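Local coordinates for NS3-like protein (Alongshan virus, PDB 6M40) that probably unwinds RNA, using the energy of ATP hydrolysis, as the NS3-like helicase domain of a larger viral protein, at residues 31-39 against 62-70. Numbering follows the deposited sequence.
Sequences KTRAIPEYV and MLESLQGTK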
ATOM      1  N   LYS A  31      -4.824  10.460 -14.757  1.00 98.20           N
ATOM      2  CA  LYS A  31      -4.862   9.051 -15.129  1.00 94.66           C
ATOM      3  C   LYS A  31      -6.266   8.678 -15.565  1.00 96.20           C
ATOM      4  O   LYS A  31      -6.437   7.994 -16.570  1.00 97.13           O
ATOM      5  CB  LYS A  31      -4.397   8.194 -13.949  1.00 92.04           C
ATOM      6  CG  LYS A  31      -2.880   8.080 -13.801  1.00 98.51           C
ATOM      7  CD  LYS A  31      -2.403   8.258 -12.350  1.00 95.94           C
ATOM      8  CE  LYS A  31      -3.207   7.439 -11.351  1.00 90.77           C
ATOM      9  NZ  LYS A  31      -2.334   6.749 -10.365  1.00 85.97           N
ATOM     10  N   THR A  32      -7.280   9.134 -14.819  1.00 98.62           N
ATOM     11  CA  THR A  32      -8.681   8.932 -15.180  1.00100.37           C
ATOM     12  C   THR A  32      -8.928   9.108 -16.670  1.00 98.34           C
ATOM     13  O   THR A  32      -9.653   8.325 -17.290  1.00 96.12           O
ATOM     14  CB  THR A  32      -9.550   9.923 -14.399  1.00 99.66           C
ATOM     15  OG1 THR A  32      -9.150  11.259 -14.736  1.00 97.58           O
ATOM     16  CG2 THR A  32      -9.418   9.725 -12.896  1.00 98.62           C
ATOM     17  N   ARG A  33      -8.370  10.172 -17.244  1.00 94.12           N
ATOM     18  CA  ARG A  33      -8.496  10.404 -18.678  1.00 95.65           C
ATOM     19  C   ARG A  33      -7.866   9.270 -19.477  1.00 92.52           C
ATOM     20  O   ARG A  33      -8.394   8.889 -20.524  1.00 94.21           O
ATOM     21  CB  ARG A  33      -7.878  11.777 -18.998  1.00100.79           C
ATOM     22  CG  ARG A  33      -7.348  12.009 -20.409  1.00101.76           C
ATOM     23  CD  ARG A  33      -8.336  12.740 -21.313  1.00 98.21           C
ATOM     24  NE  ARG A  33      -7.678  13.251 -22.516  1.00103.66           N
ATOM     25  CZ  ARG A  33      -7.175  12.487 -23.481  1.00110.31           C
ATOM     26  NH1 ARG A  33      -7.246  11.169 -23.386  1.00109.00           N
ATOM     27  NH2 ARG A  33      -6.594  13.039 -24.537  1.00133.98           N
ATOM     28  N   ALA A  34      -6.781   8.679 -18.975  1.00 93.31           N
ATOM     29  CA  ALA A  34      -5.965   7.783 -19.779  1.00 94.85           C
ATOM     30  C   ALA A  34      -6.289   6.304 -19.608  1.00 92.24           C
ATOM     31  O   ALA A  34      -5.974   5.527 -20.512  1.00 90.46           O
ATOM     32  CB  ALA A  34      -4.477   7.988 -19.455  1.00 96.82           C
ATOM     33  N   ILE A  35      -6.894   5.877 -18.503  1.00 93.79           N
ATOM     34  CA  ILE A  35      -7.025   4.438 -18.295  1.00 88.02           C
ATOM     35  C   ILE A  35      -8.095   3.835 -19.204  1.00 86.93           C
ATOM     36  O   ILE A  35      -7.915   2.700 -19.668  1.00 84.05           O
ATOM     37  CB  ILE A  35      -7.314   4.060 -16.826  1.00 83.56           C
ATOM     38  CG1 ILE A  35      -7.910   5.197 -15.988  1.00 86.75           C
ATOM     39  CG2 ILE A  35      -6.052   3.565 -16.137  1.00 83.13           C
ATOM     40  CD1 ILE A  35      -7.781   4.951 -14.480  1.00 87.42           C
ATOM     41  N   PRO A  36      -9.225   4.505 -19.471  1.00 90.52           N
ATOM     42  CA  PRO A  36     -10.185   3.915 -20.419  1.00 87.78           C
ATOM     43  C   PRO A  36      -9.607   3.735 -21.813  1.00 89.81           C
ATOM     44  O   PRO A  36     -10.035   2.836 -22.543  1.00 86.07           O
ATOM     45  CB  PRO A  36     -11.354   4.909 -20.412  1.00 89.39           C
ATOM     46  CG  PRO A  36     -11.228   5.650 -19.112  1.00 90.23           C
ATOM     47  CD  PRO A  36      -9.752   5.742 -18.859  1.00 91.27           C
ATOM     48  N   GLU A  37      -8.652   4.570 -22.220  1.00 90.95           N
ATOM     49  CA  GLU A  37      -8.015   4.354 -23.513  1.00 91.92           C
ATOM     50  C   GLU A  37      -7.111   3.126 -23.496  1.00 89.91           C
ATOM     51  O   GLU A  37      -6.957   2.460 -24.525  1.00 89.17           O
ATOM     52  CB  GLU A  37      -7.218   5.592 -23.926  1.00 94.08           C
ATOM     53  CG  GLU A  37      -7.986   6.562 -24.814  1.00101.07           C
ATOM     54  CD  GLU A  37      -8.024   6.123 -26.266  1.00105.13           C
ATOM     55  OE1 GLU A  37      -7.816   4.923 -26.535  1.00 94.77           O
ATOM     56  OE2 GLU A  37      -8.253   6.983 -27.140  1.00113.54           O
ATOM     57  N   TYR A  38      -6.508   2.807 -22.347  1.00 88.02           N
ATOM     58  CA  TYR A  38      -5.646   1.632 -22.281  1.00 87.35           C
ATOM     59  C   TYR A  38      -6.457   0.342 -22.310  1.00 86.16           C
ATOM     60  O   TYR A  38      -5.993  -0.657 -22.870  1.00 84.28           O
ATOM     61  CB  TYR A  38      -4.752   1.688 -21.037  1.00 85.53           C
ATOM     62  CG  TYR A  38      -3.574   2.648 -21.171  1.00 88.25           C
ATOM     63  CD1 TYR A  38      -2.575   2.427 -22.112  1.00 88.62           C
ATOM     64  CD2 TYR A  38      -3.466   3.773 -20.360  1.00 88.28           C
ATOM     65  CE1 TYR A  38      -1.508   3.298 -22.244  1.00 96.85           C
ATOM     66  CE2 TYR A  38      -2.398   4.650 -20.487  1.00 96.93           C
ATOM     67  CZ  TYR A  38      -1.426   4.409 -21.434  1.00 98.11           C
ATOM     68  OH  TYR A  38      -0.360   5.272 -21.569  1.00107.38           O
ATOM     69  N   VAL A  39      -7.673   0.340 -21.752  1.00 86.76           N
ATOM     70  CA  VAL A  39      -8.469  -0.887 -21.742  1.00 84.95           C
ATOM     71  C   VAL A  39      -8.939  -1.231 -23.151  1.00 88.78           C
ATOM     72  O   VAL A  39      -8.977  -2.404 -23.536  1.00 84.60           O
ATOM     73  CB  VAL A  39      -9.665  -0.773 -20.776  1.00 82.58           C
ATOM     74  CG1 VAL A  39      -9.210  -0.373 -19.377  1.00 80.23           C
ATOM     75  CG2 VAL A  39     -10.719   0.185 -21.311  1.00 88.37           C
HETATM   76  N   MSE A  62     -11.592   4.258 -10.261  1.00 76.58           N
HETATM   77  CA  MSE A  62     -11.337   3.658 -11.564  1.00 77.63           C
HETATM   78  C   MSE A  62     -12.658   3.269 -12.195  1.00 79.05           C
HETATM   79  O   MSE A  62     -12.863   3.436 -13.398  1.00 80.81           O
HETATM   80  CB  MSE A  62     -10.402   2.450 -11.426  1.00 74.99           C
HETATM   81  CG  MSE A  62      -8.971   2.866 -11.113  1.00 77.76           C
HETATM   82 SE   MSE A  62      -7.690   1.395 -11.068  1.00 89.54          SE
HETATM   83  CE  MSE A  62      -8.197   0.556  -9.377  1.00 74.61           C
ATOM     84  N   LEU A  63     -13.562   2.761 -11.359  1.00 80.55           N
ATOM     85  CA  LEU A  63     -14.903   2.434 -11.827  1.00 79.95           C
ATOM     86  C   LEU A  63     -15.618   3.679 -12.337  1.00 81.49           C
ATOM     87  O   LEU A  63     -16.164   3.683 -13.447  1.00 83.33           O
ATOM     88  CB  LEU A  63     -15.695   1.789 -10.698  1.00 76.43           C
ATOM     89  CG  LEU A  63     -16.525   0.540 -10.980  1.00 73.96           C
ATOM     90  CD1 LEU A  63     -17.847   0.667 -10.225  1.00 88.18           C
ATOM     91  CD2 LEU A  63     -16.766   0.292 -12.459  1.00 70.92           C
ATOM     92  N   GLU A  64     -15.634   4.749 -11.536  1.00 81.29           N
ATOM     93  CA  GLU A  64     -16.191   6.012 -12.010  1.00 81.28           C
ATOM     94  C   GLU A  64     -15.617   6.356 -13.384  1.00 80.60           C
ATOM     95  O   GLU A  64     -16.340   6.407 -14.382  1.00 86.41           O
ATOM     96  CB  GLU A  64     -15.927   7.130 -10.987  1.00 85.15           C
ATOM     97  CG  GLU A  64     -16.763   7.005  -9.693  1.00 85.92           C
ATOM     98  CD  GLU A  64     -16.691   8.227  -8.777  1.00 96.02           C
ATOM     99  OE1 GLU A  64     -16.683   9.366  -9.287  1.00103.25           O
ATOM    100  OE2 GLU A  64     -16.653   8.046  -7.538  1.00 93.97           O
ATOM    101  N   SER A  65     -14.299   6.511 -13.464  1.00 76.44           N
ATOM    102  CA  SER A  65     -13.617   6.963 -14.687  1.00 79.14           C
ATOM    103  C   SER A  65     -13.721   5.989 -15.849  1.00 82.06           C
ATOM    104  O   SER A  65     -13.094   6.233 -16.891  1.00 83.48           O
ATOM    105  CB  SER A  65     -12.140   7.233 -14.387  1.00 85.50           C
ATOM    106  OG  SER A  65     -11.534   6.091 -13.803  1.00 85.36           O
ATOM    107  N   LEU A  66     -14.454   4.887 -15.733  1.00 83.89           N
ATOM    108  CA  LEU A  66     -14.753   4.020 -16.863  1.00 89.80           C
ATOM    109  C   LEU A  66     -16.242   3.993 -17.160  1.00 98.52           C
ATOM    110  O   LEU A  66     -16.692   3.141 -17.935  1.00100.61           O
ATOM    111  CB  LEU A  66     -14.265   2.598 -16.586  1.00 88.89           C
ATOM    112  CG  LEU A  66     -12.759   2.349 -16.493  1.00 84.10           C
ATOM    113  CD1 LEU A  66     -12.492   1.001 -15.838  1.00 78.16           C
ATOM    114  CD2 LEU A  66     -12.127   2.410 -17.869  1.00 84.72           C
ATOM    115  N   GLN A  67     -17.014   4.901 -16.559  1.00 96.76           N
ATOM    116  CA  GLN A  67     -18.468   4.799 -16.567  1.00 97.59           C
ATOM    117  C   GLN A  67     -19.002   4.431 -17.947  1.00105.43           C
ATOM    118  O   GLN A  67     -19.715   3.434 -18.103  1.00111.12           O
ATOM    119  CB  GLN A  67     -19.090   6.109 -16.067  1.00 96.15           C
ATOM    120  CG  GLN A  67     -19.534   6.040 -14.610  1.00101.10           C
ATOM    121  CD  GLN A  67     -20.301   7.264 -14.152  1.00100.64           C
ATOM    122  OE1 GLN A  67     -20.140   8.354 -14.695  1.00104.29           O
ATOM    123  NE2 GLN A  67     -21.145   7.086 -13.144  1.00101.28           N
ATOM    124  N   GLY A  68     -18.644   5.209 -18.961  1.00106.62           N
ATOM    125  CA  GLY A  68     -19.121   4.929 -20.300  1.00116.01           C
ATOM    126  C   GLY A  68     -18.246   3.959 -21.069  1.00120.33           C
ATOM    127  O   GLY A  68     -17.582   4.356 -22.029  1.00125.95           O
ATOM    128  N   THR A  69     -18.241   2.686 -20.677  1.00118.39           N
ATOM    129  CA  THR A  69     -17.455   1.676 -21.380  1.00111.56           C
ATOM    130  C   THR A  69     -18.151   0.312 -21.307  1.00107.88           C
ATOM    131  O   THR A  69     -17.564  -0.691 -20.896  1.00110.42           O
ATOM    132  CB  THR A  69     -16.035   1.599 -20.810  1.00104.58           C
ATOM    133  OG1 THR A  69     -15.591   2.907 -20.424  1.00106.03           O
ATOM    134  CG2 THR A  69     -15.074   1.033 -21.849  1.00105.72           C
ATOM    135  N   LYS A  70     -19.418   0.272 -21.710  1.00110.09           N
ATOM    136  CA  LYS A  70     -20.191  -0.955 -21.885  1.00112.32           C
ATOM    137  C   LYS A  70     -19.965  -1.999 -20.787  1.00111.99           C
ATOM    138  O   LYS A  70     -20.255  -1.728 -19.618  1.00113.77           O
ATOM    139  CB  LYS A  70     -19.905  -1.543 -23.277  1.00117.03           C
ATOM    140  CG  LYS A  70     -20.532  -0.720 -24.406  1.00128.45           C
ATOM    141  CD  LYS A  70     -20.255  -1.261 -25.808  1.00138.08           C
ATOM    142  CE  LYS A  70     -20.553  -0.196 -26.866  1.00125.98           C
ATOM    143  NZ  LYS A  70     -19.710   1.026 -26.695  1.00115.17           N
TER
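The nearest thing to a flat group here is the puckered pyrrolidine ring of Pro-36, with Leu-66 over one face: methyl CD2 stands almost squarely over the ring, 3.5 Å from Pro-36 CA and 3.6 Å from Pro-36 CG. The carbonyl oxygen of Ser-65 lies beyond the CG corner, more at the edge than over that face; nothing from 62-70 lies over the opposite one. With Leu-66 CG anti to its own carbonyl carbon (chi1 -67°), the isobutyl end swings nearer to 31-39 than its CA-CB bond points. CD2 also comes within 4.3 Å of Val-39 CG1, one helical turn after Ile-35. Pro-36 has no N-H to give, and the helix is kinked here, the nitrogens of residues 36 and 37 making no bond to the preceding turn. At the other end the backbones come close: Thr-32 CB meets Ser-65 CB at 3.7 Å. Ile-35 crosses the selenomethionine Met-62 at about a right angle, CD1 lying 4.1 Å from Met-62 CG. Ser-65 OG bonds back to the carbonyl of Glu-61, with that of Met-62 also within reach. Thr-69 OG1 donates to Leu-66 O at 2.7 Å, from 45° above the carbonyl plane. Thus helix 31-42, into which the P-loop (Walker A) sequence GAGKT runs with Lys-31 and Thr-32, packs against the type I turn ending helix 56-64. Lys-31 forms a salt bridge with Asp-116. Beneath, Ile-35 rests on Met-148 of strand 145-149 and Leu-66 on Val-90 of strand 88-92, both in the parallel sheet of the flavivirus DEAD domain, a P-loop NTPase.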